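Local atomic coordinates of adenylate kinase (Cryptosporidium parvum Iowa II, PDB entry 3BE4), a protein that probably transfers a phosphoryl group between ATP and AMP, as adenylate kinases do, and is seen here with the two-substrate mimic bis(adenosine)-5'-pentaphosphate. Residues R140-K145 against G153-T158; G131-P136 against E160-R165; G19-F24 against E208-I213. All blocks are in the same frame, centred on the assembly; numbering follows the deposited sequence. Where two conformers were deposited one is given.

Contact 1 (R140-K145 against G153-T158). With AP5 (bis(adenosine)-5'-pentaphosphate), chain C.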
# COMPACT_ATOMS: atom_id res chain seq x y z
N ARG A 140 -0.61 1.31 -11.64
CA ARG A 140 -0.59 2.75 -11.56
C ARG A 140 -2.00 3.35 -11.31
O ARG A 140 -2.98 2.84 -11.84
CB ARG A 140 -0.05 3.40 -12.82
CG ARG A 140 1.55 3.26 -12.95
CD ARG A 140 2.05 4.08 -14.18
NE ARG A 140 1.81 3.27 -15.39
CZ ARG A 140 2.52 2.18 -15.77
NH1 ARG A 140 3.57 1.73 -15.04
NH2 ARG A 140 2.19 1.51 -16.88
N ILE A 141 -2.00 4.45 -10.58
CA ILE A 141 -3.32 5.02 -10.21
C ILE A 141 -3.35 6.48 -10.57
O ILE A 141 -2.29 7.26 -10.53
CB ILE A 141 -3.60 5.18 -8.64
CG1 ILE A 141 -2.42 5.10 -7.70
CG2 ILE A 141 -5.02 5.11 -8.20
CD1 ILE A 141 -1.58 3.90 -7.31
N TYR A 142 -4.57 6.92 -10.89
CA TYR A 142 -4.79 8.35 -11.23
C TYR A 142 -6.03 8.85 -10.51
O TYR A 142 -6.78 8.01 -9.91
CB TYR A 142 -5.05 8.51 -12.70
CG TYR A 142 -3.91 7.94 -13.55
CD1 TYR A 142 -2.91 8.80 -14.01
CD2 TYR A 142 -3.83 6.59 -13.84
CE1 TYR A 142 -1.85 8.29 -14.75
CE2 TYR A 142 -2.78 6.05 -14.56
CZ TYR A 142 -1.82 6.94 -15.04
OH TYR A 142 -0.75 6.38 -15.80
N HIS A 143 -6.21 10.14 -10.50
CA HIS A 143 -7.46 10.70 -9.88
C HIS A 143 -7.99 11.73 -10.91
O HIS A 143 -7.22 12.64 -11.28
CB HIS A 143 -7.13 11.40 -8.56
CG HIS A 143 -8.41 11.69 -7.78
ND1 HIS A 143 -9.23 12.77 -8.13
CD2 HIS A 143 -8.97 11.09 -6.72
CE1 HIS A 143 -10.27 12.78 -7.30
NE2 HIS A 143 -10.13 11.78 -6.44
N VAL A 144 -9.26 11.63 -11.25
CA VAL A 144 -9.79 12.51 -12.29
C VAL A 144 -9.73 13.96 -11.96
O VAL A 144 -9.59 14.83 -12.91
CB VAL A 144 -11.17 11.95 -12.63
CG1 VAL A 144 -12.19 12.23 -11.49
CG2 VAL A 144 -11.59 12.33 -14.05
N LYS A 145 -9.73 14.36 -10.66
CA LYS A 145 -9.55 15.75 -10.29
C LYS A 145 -8.09 16.11 -9.95
O LYS A 145 -7.60 17.21 -10.36
CB LYS A 145 -10.40 16.04 -9.04
CG LYS A 145 -11.87 15.88 -9.23
CD LYS A 145 -12.51 16.32 -7.88
CE LYS A 145 -13.96 16.19 -8.02
NZ LYS A 145 -14.60 16.68 -6.62
N GLY A 153 -8.49 9.10 -20.27
CA GLY A 153 -8.93 7.75 -20.27
C GLY A 153 -7.86 6.68 -20.33
O GLY A 153 -8.16 5.49 -20.35
N ILE A 154 -6.58 7.13 -20.38
CA ILE A 154 -5.52 6.10 -20.67
C ILE A 154 -4.22 6.32 -19.82
O ILE A 154 -3.96 7.42 -19.33
CB ILE A 154 -5.10 6.09 -22.15
CG1 ILE A 154 -4.65 7.47 -22.60
CG2 ILE A 154 -6.31 5.62 -22.98
CD1 ILE A 154 -3.98 7.32 -24.09
N ASP A 155 -3.57 5.17 -19.63
CA ASP A 155 -2.35 5.15 -18.88
C ASP A 155 -1.24 5.97 -19.57
O ASP A 155 -0.99 5.89 -20.82
CB ASP A 155 -1.99 3.73 -18.69
CG ASP A 155 -0.69 3.55 -17.91
OD1 ASP A 155 -0.64 3.89 -16.75
OD2 ASP A 155 0.31 2.92 -18.47
N ASP A 156 -0.50 6.72 -18.76
CA ASP A 156 0.58 7.59 -19.27
C ASP A 156 1.70 6.79 -19.92
O ASP A 156 2.35 7.32 -20.83
CB ASP A 156 1.23 8.30 -18.09
CG ASP A 156 0.38 9.41 -17.51
OD1 ASP A 156 -0.63 9.81 -18.13
OD2 ASP A 156 0.81 10.04 -16.50
N VAL A 157 1.97 5.61 -19.43
CA VAL A 157 3.15 4.84 -19.88
C VAL A 157 2.77 3.99 -21.10
O VAL A 157 3.46 4.04 -22.16
CB VAL A 157 3.81 3.99 -18.77
CG1 VAL A 157 5.04 3.20 -19.38
CG2 VAL A 157 4.27 4.80 -17.59
N THR A 158 1.69 3.22 -20.98
CA THR A 158 1.25 2.23 -22.05
C THR A 158 0.17 2.68 -23.02
O THR A 158 -0.03 2.04 -24.07
CB THR A 158 0.75 0.96 -21.47
OG1 THR A 158 -0.48 1.28 -20.74
CG2 THR A 158 1.80 0.36 -20.46
PA AP5 C . -5.33 -2.37 -1.49
O1A AP5 C . -5.18 -2.50 -3.01
O2A AP5 C . -4.17 -2.06 -0.67
O3A AP5 C . -6.51 -1.34 -1.17
PB AP5 C . -6.76 -0.39 0.08
O1B AP5 C . -6.16 -0.94 1.29
O2B AP5 C . -8.24 -0.01 0.05
O3B AP5 C . -5.84 0.94 -0.40
PG AP5 C . -5.79 1.65 -1.79
O1G AP5 C . -7.19 1.94 -2.21
O2G AP5 C . -4.91 0.85 -2.65
O3G AP5 C . -5.11 2.98 -1.26
PD AP5 C . -3.67 3.70 -1.52
O1D AP5 C . -2.85 2.81 -2.35
O2D AP5 C . -3.23 4.16 -0.19
O3D AP5 C . -4.11 5.02 -2.31
PE AP5 C . -3.84 5.39 -3.83
O1E AP5 C . -4.39 4.36 -4.66
O2E AP5 C . -2.39 5.79 -4.06
O5F AP5 C . -5.94 -3.70 -0.84
C5F AP5 C . -7.01 -4.25 -1.62
C4F AP5 C . -7.74 -5.22 -0.59
O4F AP5 C . -6.99 -6.41 -0.56
C3F AP5 C . -7.88 -4.79 0.82
O3F AP5 C . -9.00 -3.95 1.02
C2F AP5 C . -8.10 -6.20 1.43
O2F AP5 C . -9.41 -6.76 1.02
C1F AP5 C . -7.03 -7.03 0.74
N9A AP5 C . -5.77 -6.91 1.43
C8A AP5 C . -4.65 -6.23 0.89
N7A AP5 C . -3.63 -6.29 1.72
C5A AP5 C . -4.05 -7.07 2.82
C6A AP5 C . -3.38 -7.51 3.95
N6A AP5 C . -2.16 -7.16 4.38
N1A AP5 C . -4.17 -8.30 4.82
C2A AP5 C . -5.39 -8.64 4.46
N3A AP5 C . -6.08 -8.24 3.36
C4A AP5 C . -5.32 -7.47 2.46
O5J AP5 C . -4.62 6.75 -3.93
C5J AP5 C . -6.14 6.75 -3.92
C4J AP5 C . -6.53 7.94 -4.82
O4J AP5 C . -6.11 9.23 -4.33
C3J AP5 C . -6.06 7.75 -6.27
O3J AP5 C . -7.06 8.23 -7.14
C2J AP5 C . -4.94 8.73 -6.24
O2J AP5 C . -4.70 9.27 -7.53
C1J AP5 C . -5.31 9.91 -5.44
N9B AP5 C . -4.32 10.63 -4.71
C8B AP5 C . -3.14 10.13 -4.17
N7B AP5 C . -2.53 11.13 -3.50
C5B AP5 C . -3.30 12.26 -3.61
C6B AP5 C . -3.26 13.54 -2.98
N6B AP5 C . -2.23 13.86 -2.19
N1B AP5 C . -4.25 14.43 -3.28
C2B AP5 C . -5.35 14.03 -4.05
N3B AP5 C . -5.49 12.79 -4.60
C4B AP5 C . -4.51 11.86 -4.30
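The guanidinium of Arg140 carries Val157 on one face, with CG2 of Val157 over its centre, and meets the carboxylate of Asp155 at its edge; the edge of the Tyr142 ring, near its hydroxyl end, faces Asp155 OD1 and Asp156 OD2. Asp156 OD1 accepts from Lys150 N. Arg140 grips Asp155 side-on in a two-pronged salt bridge: NE binds OD1 at 2.9 Å on its syn lone pair, and NH2 binds OD2 at 2.8 Å. The two planes lie 27° apart. CG of Asp155 stands anti to its backbone N (chi1 180°), beside the carbonyl carbon. The Tyr142 hydroxyl donates to the same OD1 at 2.7 Å from above the carboxylate plane, the ring standing 78° from it, and accepts from Asp156 N at 3.0 Å. Asp155 OD2 also takes Thr158 N, which closes an Asx motif, and Thr158 OG1. On the strand side, Tyr142 O accepts from the ribose hydroxyl O3J of AP5 at 2.8 Å. Within the lid, Asp155 thus collects five hydrogen bonds on two oxygens, a setting that would favour its ionised form and that ties the 153-158 loop to a strand touching the nucleotide.

Contact 2 (G131-P136 against E160-R165). With AP5 (bis(adenosine)-5'-pentaphosphate), chain C.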
# COMPACT_ATOMS: atom_id res chain seq x y z
N GLY A 131 -12.75 9.48 -7.13
CA GLY A 131 -12.13 9.91 -8.40
C GLY A 131 -11.10 8.94 -8.95
O GLY A 131 -10.52 9.29 -9.99
N ARG A 132 -10.88 7.82 -8.34
CA ARG A 132 -9.74 6.98 -8.70
C ARG A 132 -9.97 6.21 -9.94
O ARG A 132 -11.07 5.75 -10.26
CB ARG A 132 -9.53 5.98 -7.53
CG ARG A 132 -8.20 5.27 -7.70
CD ARG A 132 -8.14 3.90 -7.38
NE ARG A 132 -8.87 3.31 -6.29
CZ ARG A 132 -8.29 3.00 -5.17
NH1 ARG A 132 -6.99 3.28 -4.95
NH2 ARG A 132 -9.05 2.32 -4.25
N CYS A 133 -8.96 6.08 -10.78
CA CYS A 133 -8.97 4.94 -11.75
C CYS A 133 -7.56 4.37 -11.91
O CYS A 133 -6.54 5.03 -11.48
CB CYS A 133 -9.36 5.41 -13.15
SG CYS A 133 -8.78 6.92 -13.65
N THR A 134 -7.50 3.15 -12.42
CA THR A 134 -6.29 2.41 -12.25
C THR A 134 -5.88 1.75 -13.58
O THR A 134 -6.74 1.40 -14.37
CB THR A 134 -6.53 1.27 -11.31
OG1 THR A 134 -6.99 1.84 -10.01
CG2 THR A 134 -5.22 0.41 -11.15
N HIS A 135 -4.56 1.79 -13.89
CA HIS A 135 -4.07 0.89 -14.96
C HIS A 135 -3.87 -0.53 -14.42
O HIS A 135 -2.94 -0.80 -13.59
CB HIS A 135 -2.79 1.58 -15.47
CG HIS A 135 -2.16 0.77 -16.55
ND1 HIS A 135 -0.89 0.22 -16.44
CD2 HIS A 135 -2.70 0.31 -17.72
CE1 HIS A 135 -0.63 -0.46 -17.56
NE2 HIS A 135 -1.68 -0.40 -18.37
N PRO A 136 -4.74 -1.51 -14.81
CA PRO A 136 -4.70 -2.83 -14.15
C PRO A 136 -3.38 -3.60 -14.27
O PRO A 136 -3.00 -4.25 -13.33
CB PRO A 136 -5.91 -3.59 -14.74
CG PRO A 136 -6.42 -2.73 -15.89
CD PRO A 136 -5.82 -1.39 -15.82
N GLU A 160 -2.86 2.26 -22.37
CA GLU A 160 -3.91 1.28 -22.24
C GLU A 160 -5.03 1.92 -21.36
O GLU A 160 -4.78 2.93 -20.69
CB GLU A 160 -3.40 0.06 -21.61
CG GLU A 160 -2.45 -0.84 -22.58
CD GLU A 160 -1.66 -1.89 -21.87
OE1 GLU A 160 -1.76 -2.16 -20.61
OE2 GLU A 160 -0.86 -2.57 -22.63
N PRO A 161 -6.24 1.37 -21.46
CA PRO A 161 -7.37 2.05 -20.77
C PRO A 161 -7.16 1.99 -19.25
O PRO A 161 -6.62 0.98 -18.66
CB PRO A 161 -8.54 1.13 -21.11
CG PRO A 161 -8.15 0.38 -22.43
CD PRO A 161 -6.67 0.20 -22.27
N LEU A 162 -7.75 3.04 -18.64
CA LEU A 162 -7.86 3.00 -17.15
C LEU A 162 -9.20 2.41 -16.80
O LEU A 162 -10.16 2.54 -17.56
CB LEU A 162 -7.77 4.44 -16.67
CG LEU A 162 -6.43 5.12 -17.05
CD1 LEU A 162 -6.32 6.51 -16.48
CD2 LEU A 162 -5.27 4.24 -16.64
N VAL A 163 -9.30 1.81 -15.63
CA VAL A 163 -10.46 1.05 -15.24
C VAL A 163 -10.81 1.26 -13.76
O VAL A 163 -10.05 1.80 -12.96
CB VAL A 163 -10.41 -0.48 -15.59
CG1 VAL A 163 -9.99 -0.66 -17.08
CG2 VAL A 163 -9.46 -1.10 -14.59
N TRP A 164 -12.05 0.92 -13.45
CA TRP A 164 -12.67 0.96 -12.11
C TRP A 164 -12.11 -0.25 -11.37
O TRP A 164 -11.70 -1.25 -11.94
CB TRP A 164 -14.17 0.85 -12.26
CG TRP A 164 -14.94 0.97 -10.89
CD1 TRP A 164 -14.82 2.02 -10.02
CD2 TRP A 164 -15.84 0.03 -10.41
NE1 TRP A 164 -15.70 1.73 -8.98
CE2 TRP A 164 -16.37 0.55 -9.25
CE3 TRP A 164 -16.25 -1.20 -10.87
CZ2 TRP A 164 -17.32 -0.24 -8.41
CZ3 TRP A 164 -17.24 -1.96 -10.14
CH2 TRP A 164 -17.72 -1.45 -8.91
N ARG A 165 -12.04 -0.08 -10.02
CA ARG A 165 -11.79 -1.19 -9.06
C ARG A 165 -13.08 -1.64 -8.39
O ARG A 165 -13.72 -0.80 -7.81
CB ARG A 165 -10.79 -0.73 -7.96
CG ARG A 165 -9.38 -1.16 -8.33
CD ARG A 165 -8.38 -0.52 -7.34
NE ARG A 165 -8.69 -0.88 -5.95
CZ ARG A 165 -7.85 -0.68 -4.90
NH1 ARG A 165 -6.72 -0.03 -5.09
NH2 ARG A 165 -8.27 -1.02 -3.65
PA AP5 C . -5.33 -2.37 -1.49
O1A AP5 C . -5.18 -2.50 -3.01
O2A AP5 C . -4.17 -2.06 -0.67
O3A AP5 C . -6.51 -1.34 -1.17
PB AP5 C . -6.76 -0.39 0.08
O1B AP5 C . -6.16 -0.94 1.29
O2B AP5 C . -8.24 -0.01 0.05
O3B AP5 C . -5.84 0.94 -0.40
PG AP5 C . -5.79 1.65 -1.79
O1G AP5 C . -7.19 1.94 -2.21
O2G AP5 C . -4.91 0.85 -2.65
O3G AP5 C . -5.11 2.98 -1.26
PD AP5 C . -3.67 3.70 -1.52
O1D AP5 C . -2.85 2.81 -2.35
O2D AP5 C . -3.23 4.16 -0.19
O3D AP5 C . -4.11 5.02 -2.31
PE AP5 C . -3.84 5.39 -3.83
O1E AP5 C . -4.39 4.36 -4.66
O2E AP5 C . -2.39 5.79 -4.06
O5F AP5 C . -5.94 -3.70 -0.84
C5F AP5 C . -7.01 -4.25 -1.62
C4F AP5 C . -7.74 -5.22 -0.59
O4F AP5 C . -6.99 -6.41 -0.56
C3F AP5 C . -7.88 -4.79 0.82
O3F AP5 C . -9.00 -3.95 1.02
C2F AP5 C . -8.10 -6.20 1.43
O2F AP5 C . -9.41 -6.76 1.02
C1F AP5 C . -7.03 -7.03 0.74
N9A AP5 C . -5.77 -6.91 1.43
C8A AP5 C . -4.65 -6.23 0.89
N7A AP5 C . -3.63 -6.29 1.72
C5A AP5 C . -4.05 -7.07 2.82
C6A AP5 C . -3.38 -7.51 3.95
N6A AP5 C . -2.16 -7.16 4.38
N1A AP5 C . -4.17 -8.30 4.82
C2A AP5 C . -5.39 -8.64 4.46
N3A AP5 C . -6.08 -8.24 3.36
C4A AP5 C . -5.32 -7.47 2.46
O5J AP5 C . -4.62 6.75 -3.93
C5J AP5 C . -6.14 6.75 -3.92
C4J AP5 C . -6.53 7.94 -4.82
O4J AP5 C . -6.11 9.23 -4.33
C3J AP5 C . -6.06 7.75 -6.27
O3J AP5 C . -7.06 8.23 -7.14
C2J AP5 C . -4.94 8.73 -6.24
O2J AP5 C . -4.70 9.27 -7.53
C1J AP5 C . -5.31 9.91 -5.44
N9B AP5 C . -4.32 10.63 -4.71
C8B AP5 C . -3.14 10.13 -4.17
N7B AP5 C . -2.53 11.13 -3.50
C5B AP5 C . -3.30 12.26 -3.61
C6B AP5 C . -3.26 13.54 -2.98
N6B AP5 C . -2.23 13.86 -2.19
N1B AP5 C . -4.25 14.43 -3.28
C2B AP5 C . -5.35 14.03 -4.05
N3B AP5 C . -5.49 12.79 -4.60
C4B AP5 C . -4.51 11.86 -4.30
O HOH W 1 -11.80 2.81 -8.92
O HOH W 2 -9.62 2.16 -10.28
O HOH W 3 -5.54 1.10 -7.50
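Two like-charged side chains lie flat on each other: the guanidinium of Arg132 stacks on that of Arg165, centres 3.7 Å apart and planes 18° from parallel. Arg132 NH2 sits over the centre of the Arg165 group, whereas Arg165 NH1 lies toward the rim of its partner. The anionic phosphates at their edges probably pay for the repulsion. Arg132 points NH1 and NH2 together at AP5 O1G, the NH2 bond being 2.8 Å long; Arg165 spreads its two ends, NH1 to O2G and NH2 to O3A. Asp168 makes a salt bridge to Arg132 NE and Asp167 to Arg165 NH2, adding further negative charge around the pair.

Farther from the ligand the segments join through one antiparallel, hydrogen-bonded bridge, Thr134 N to Val163 O and Val163 N to Thr134 O, each 2.9 Å. Water 2 links Val163 O to Thr134 OG1, and water 3 continues from that hydroxyl to Arg165 NH1. Beside the bridge, Leu162 divides its methyls: CD1 touches Cys133 SG at 3.8 Å, while CD2 rests against CB of His135. Pro136 CG meets Val163 CG2. CG of His135 stands anti to its backbone N (chi1 179°), beside the carbonyl carbon. From the ring, His135 NE2 donates to Glu160 OE1 at 2.8 Å, in the ring plane but from above the carboxylate plane; Ser138 OG holds ND1.

Here the returning arm of the active-site lid is fastened to strand 132-134, whose other edge pairs with strand 141-143. Strand 132-134 follows directly on helix 122-130, and beyond Arg165 the chain runs on to helix 170-184, whose Arg176 also binds AP5.

Contact 3 (G19-F24 against E208-I213). With AP5 (bis(adenosine)-5'-pentaphosphate), chain C.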
# COMPACT_ATOMS: atom_id res chain seq x y z
N GLY A 19 -0.02 4.03 -2.65
CA GLY A 19 0.56 3.45 -3.90
C GLY A 19 1.00 4.62 -4.67
O GLY A 19 2.06 4.45 -5.43
N THR A 20 0.31 5.80 -4.61
CA THR A 20 0.79 6.98 -5.39
C THR A 20 2.21 7.32 -4.93
O THR A 20 3.08 7.60 -5.85
CB THR A 20 -0.22 8.15 -5.11
OG1 THR A 20 -1.45 7.78 -5.74
CG2 THR A 20 0.28 9.45 -5.81
N GLN A 21 2.44 7.39 -3.65
CA GLN A 21 3.81 7.77 -3.14
C GLN A 21 4.80 6.67 -3.48
O GLN A 21 5.98 6.95 -3.64
CB GLN A 21 3.71 8.04 -1.66
CG GLN A 21 2.86 9.31 -1.42
CD GLN A 21 3.38 10.58 -2.17
OE1 GLN A 21 4.63 10.74 -2.22
NE2 GLN A 21 2.51 11.51 -2.55
N CYS A 22 4.37 5.42 -3.56
CA CYS A 22 5.33 4.32 -3.87
C CYS A 22 5.93 4.46 -5.27
O CYS A 22 6.96 3.92 -5.54
CB CYS A 22 4.77 2.94 -3.64
SG CYS A 22 4.53 2.63 -1.91
N GLU A 23 5.22 5.14 -6.16
CA GLU A 23 5.80 5.38 -7.47
C GLU A 23 7.08 6.16 -7.34
O GLU A 23 8.07 5.83 -8.03
CB GLU A 23 4.80 6.11 -8.40
CG GLU A 23 5.50 6.52 -9.73
CD GLU A 23 5.06 5.53 -10.83
OE1 GLU A 23 4.88 4.29 -10.51
OE2 GLU A 23 4.82 6.01 -11.97
N PHE A 24 7.11 7.26 -6.58
CA PHE A 24 8.41 8.02 -6.50
C PHE A 24 9.33 7.20 -5.66
O PHE A 24 10.52 7.23 -5.88
CB PHE A 24 8.40 9.52 -6.04
CG PHE A 24 8.72 9.75 -4.57
CD1 PHE A 24 7.67 9.65 -3.64
CD2 PHE A 24 9.95 10.14 -4.12
CE1 PHE A 24 7.84 9.85 -2.24
CE2 PHE A 24 10.17 10.36 -2.75
CZ PHE A 24 9.09 10.21 -1.76
N GLU A 208 3.41 17.80 -2.24
CA GLU A 208 3.72 18.14 -0.89
C GLU A 208 3.80 16.97 0.02
O GLU A 208 4.67 16.93 0.92
CB GLU A 208 2.63 19.03 -0.33
CG GLU A 208 2.69 20.43 -1.02
CD GLU A 208 1.68 21.49 -0.35
OE1 GLU A 208 1.38 21.43 0.86
OE2 GLU A 208 1.16 22.42 -1.08
N VAL A 209 3.00 15.89 -0.23
CA VAL A 209 3.21 14.71 0.56
C VAL A 209 4.58 14.06 0.24
O VAL A 209 5.24 13.60 1.16
CB VAL A 209 2.01 13.66 0.30
CG1 VAL A 209 2.24 12.35 1.07
CG2 VAL A 209 0.68 14.36 0.57
N THR A 210 4.96 14.07 -1.04
CA THR A 210 6.24 13.54 -1.49
C THR A 210 7.33 14.33 -0.74
O THR A 210 8.24 13.68 -0.23
CB THR A 210 6.39 13.70 -2.93
OG1 THR A 210 5.47 12.84 -3.65
CG2 THR A 210 7.83 13.34 -3.44
N GLU A 211 7.27 15.68 -0.70
CA GLU A 211 8.32 16.39 0.07
C GLU A 211 8.35 16.04 1.55
O GLU A 211 9.44 15.91 2.12
CB GLU A 211 8.30 17.93 -0.21
CG GLU A 211 8.67 18.35 -1.65
CD GLU A 211 9.96 17.70 -2.19
OE1 GLU A 211 10.99 17.82 -1.48
OE2 GLU A 211 9.89 17.01 -3.27
N GLN A 212 7.24 15.74 2.22
CA GLN A 212 7.32 15.35 3.53
C GLN A 212 7.92 13.98 3.71
O GLN A 212 8.56 13.74 4.73
CB GLN A 212 5.93 15.32 4.14
CG GLN A 212 5.26 16.66 4.33
CD GLN A 212 3.87 16.32 4.89
OE1 GLN A 212 3.68 16.00 6.02
NE2 GLN A 212 2.91 16.22 3.93
N ILE A 213 7.64 13.09 2.77
CA ILE A 213 8.26 11.82 2.81
C ILE A 213 9.78 11.89 2.60
O ILE A 213 10.53 11.23 3.36
CB ILE A 213 7.56 10.80 1.85
CG1 ILE A 213 6.13 10.57 2.42
CG2 ILE A 213 8.45 9.48 1.78
CD1 ILE A 213 5.33 9.71 1.39
PA AP5 C . -5.33 -2.37 -1.49
O1A AP5 C . -5.18 -2.50 -3.01
O2A AP5 C . -4.17 -2.06 -0.67
O3A AP5 C . -6.51 -1.34 -1.17
PB AP5 C . -6.76 -0.39 0.08
O1B AP5 C . -6.16 -0.94 1.29
O2B AP5 C . -8.24 -0.01 0.05
O3B AP5 C . -5.84 0.94 -0.40
PG AP5 C . -5.79 1.65 -1.79
O1G AP5 C . -7.19 1.94 -2.21
O2G AP5 C . -4.91 0.85 -2.65
O3G AP5 C . -5.11 2.98 -1.26
PD AP5 C . -3.67 3.70 -1.52
O1D AP5 C . -2.85 2.81 -2.35
O2D AP5 C . -3.23 4.16 -0.19
O3D AP5 C . -4.11 5.02 -2.31
PE AP5 C . -3.84 5.39 -3.83
O1E AP5 C . -4.39 4.36 -4.66
O2E AP5 C . -2.39 5.79 -4.06
O5F AP5 C . -5.94 -3.70 -0.84
C5F AP5 C . -7.01 -4.25 -1.62
C4F AP5 C . -7.74 -5.22 -0.59
O4F AP5 C . -6.99 -6.41 -0.56
C3F AP5 C . -7.88 -4.79 0.82
O3F AP5 C . -9.00 -3.95 1.02
C2F AP5 C . -8.10 -6.20 1.43
O2F AP5 C . -9.41 -6.76 1.02
C1F AP5 C . -7.03 -7.03 0.74
N9A AP5 C . -5.77 -6.91 1.43
C8A AP5 C . -4.65 -6.23 0.89
N7A AP5 C . -3.63 -6.29 1.72
C5A AP5 C . -4.05 -7.07 2.82
C6A AP5 C . -3.38 -7.51 3.95
N6A AP5 C . -2.16 -7.16 4.38
N1A AP5 C . -4.17 -8.30 4.82
C2A AP5 C . -5.39 -8.64 4.46
N3A AP5 C . -6.08 -8.24 3.36
C4A AP5 C . -5.32 -7.47 2.46
O5J AP5 C . -4.62 6.75 -3.93
C5J AP5 C . -6.14 6.75 -3.92
C4J AP5 C . -6.53 7.94 -4.82
O4J AP5 C . -6.11 9.23 -4.33
C3J AP5 C . -6.06 7.75 -6.27
O3J AP5 C . -7.06 8.23 -7.14
C2J AP5 C . -4.94 8.73 -6.24
O2J AP5 C . -4.70 9.27 -7.53
C1J AP5 C . -5.31 9.91 -5.44
N9B AP5 C . -4.32 10.63 -4.71
C8B AP5 C . -3.14 10.13 -4.17
N7B AP5 C . -2.53 11.13 -3.50
C5B AP5 C . -3.30 12.26 -3.61
C6B AP5 C . -3.26 13.54 -2.98
N6B AP5 C . -2.23 13.86 -2.19
N1B AP5 C . -4.25 14.43 -3.28
C2B AP5 C . -5.35 14.03 -4.05
N3B AP5 C . -5.49 12.79 -4.60
C4B AP5 C . -4.51 11.86 -4.30
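Phe24 and Thr210 reach toward each other tip to tip, and the methyl CG2 of Thr210 stands almost exactly over the centre of the Phe24 ring, 3.5 Å from its centroid and 5° off the normal. This is a face-on CH-pi contact. Ile213 approaches the same ring from its edge, CG2 lying 3.7 Å from Phe24 CZ, so the ring meets two residues about one turn apart on helix 206-216.

The other branch of Thr210 serves Gln21. OG1 stands anti to the carbonyl carbon (chi1 -69°) and donates to Gln21 OE1 at 2.7 Å, in the plane of the amide and on a lone pair. The bend of Gln21 at chi2 turns CD toward Thr210, and the amide nitrogen NE2 packs against CB of Val209 at 3.6 Å. Pro206 O accepts from NE2, which fixes the flip of the amide. Ile213 CD1 touches the aliphatic part of Gln21, 3.8 Å from CG.

The helix axes come within 10.4 Å and cross at -61°. Helix 18-29 follows the P-loop, and its first turn binds AP5 through Gly19 N, Thr20 N and Thr20 OG1. Gln21 and Ile213 both rest on Phe118 of strand 114-119, and Ile213 also reaches Val200 of strand 197-201, which places the C-terminal helix 206-216 against both the nucleotide-binding helix and the central parallel sheet.

After strand 7-12 the chain enters helix 18-29, to which the last helix, 206-216, returns: contact 3 closes this long loop and ties an early helix of the core to the C-terminal one. Everything else lies between. Contact 2 opens at strand 132-134 and closes at 160-165, drawing shut the base of the lid; contact 1, joining 140-145 to 153-158, sits wholly within that span as an inner loop, so the three nest and none cross. Contacts 1 and 2 abut through paired strands 132-134 and 141-143. Contact 1 touches contact 3, Ile141 packing on Thr20, whereas contacts 2 and 3 do not touch and are bridged by contact 1 and AP5.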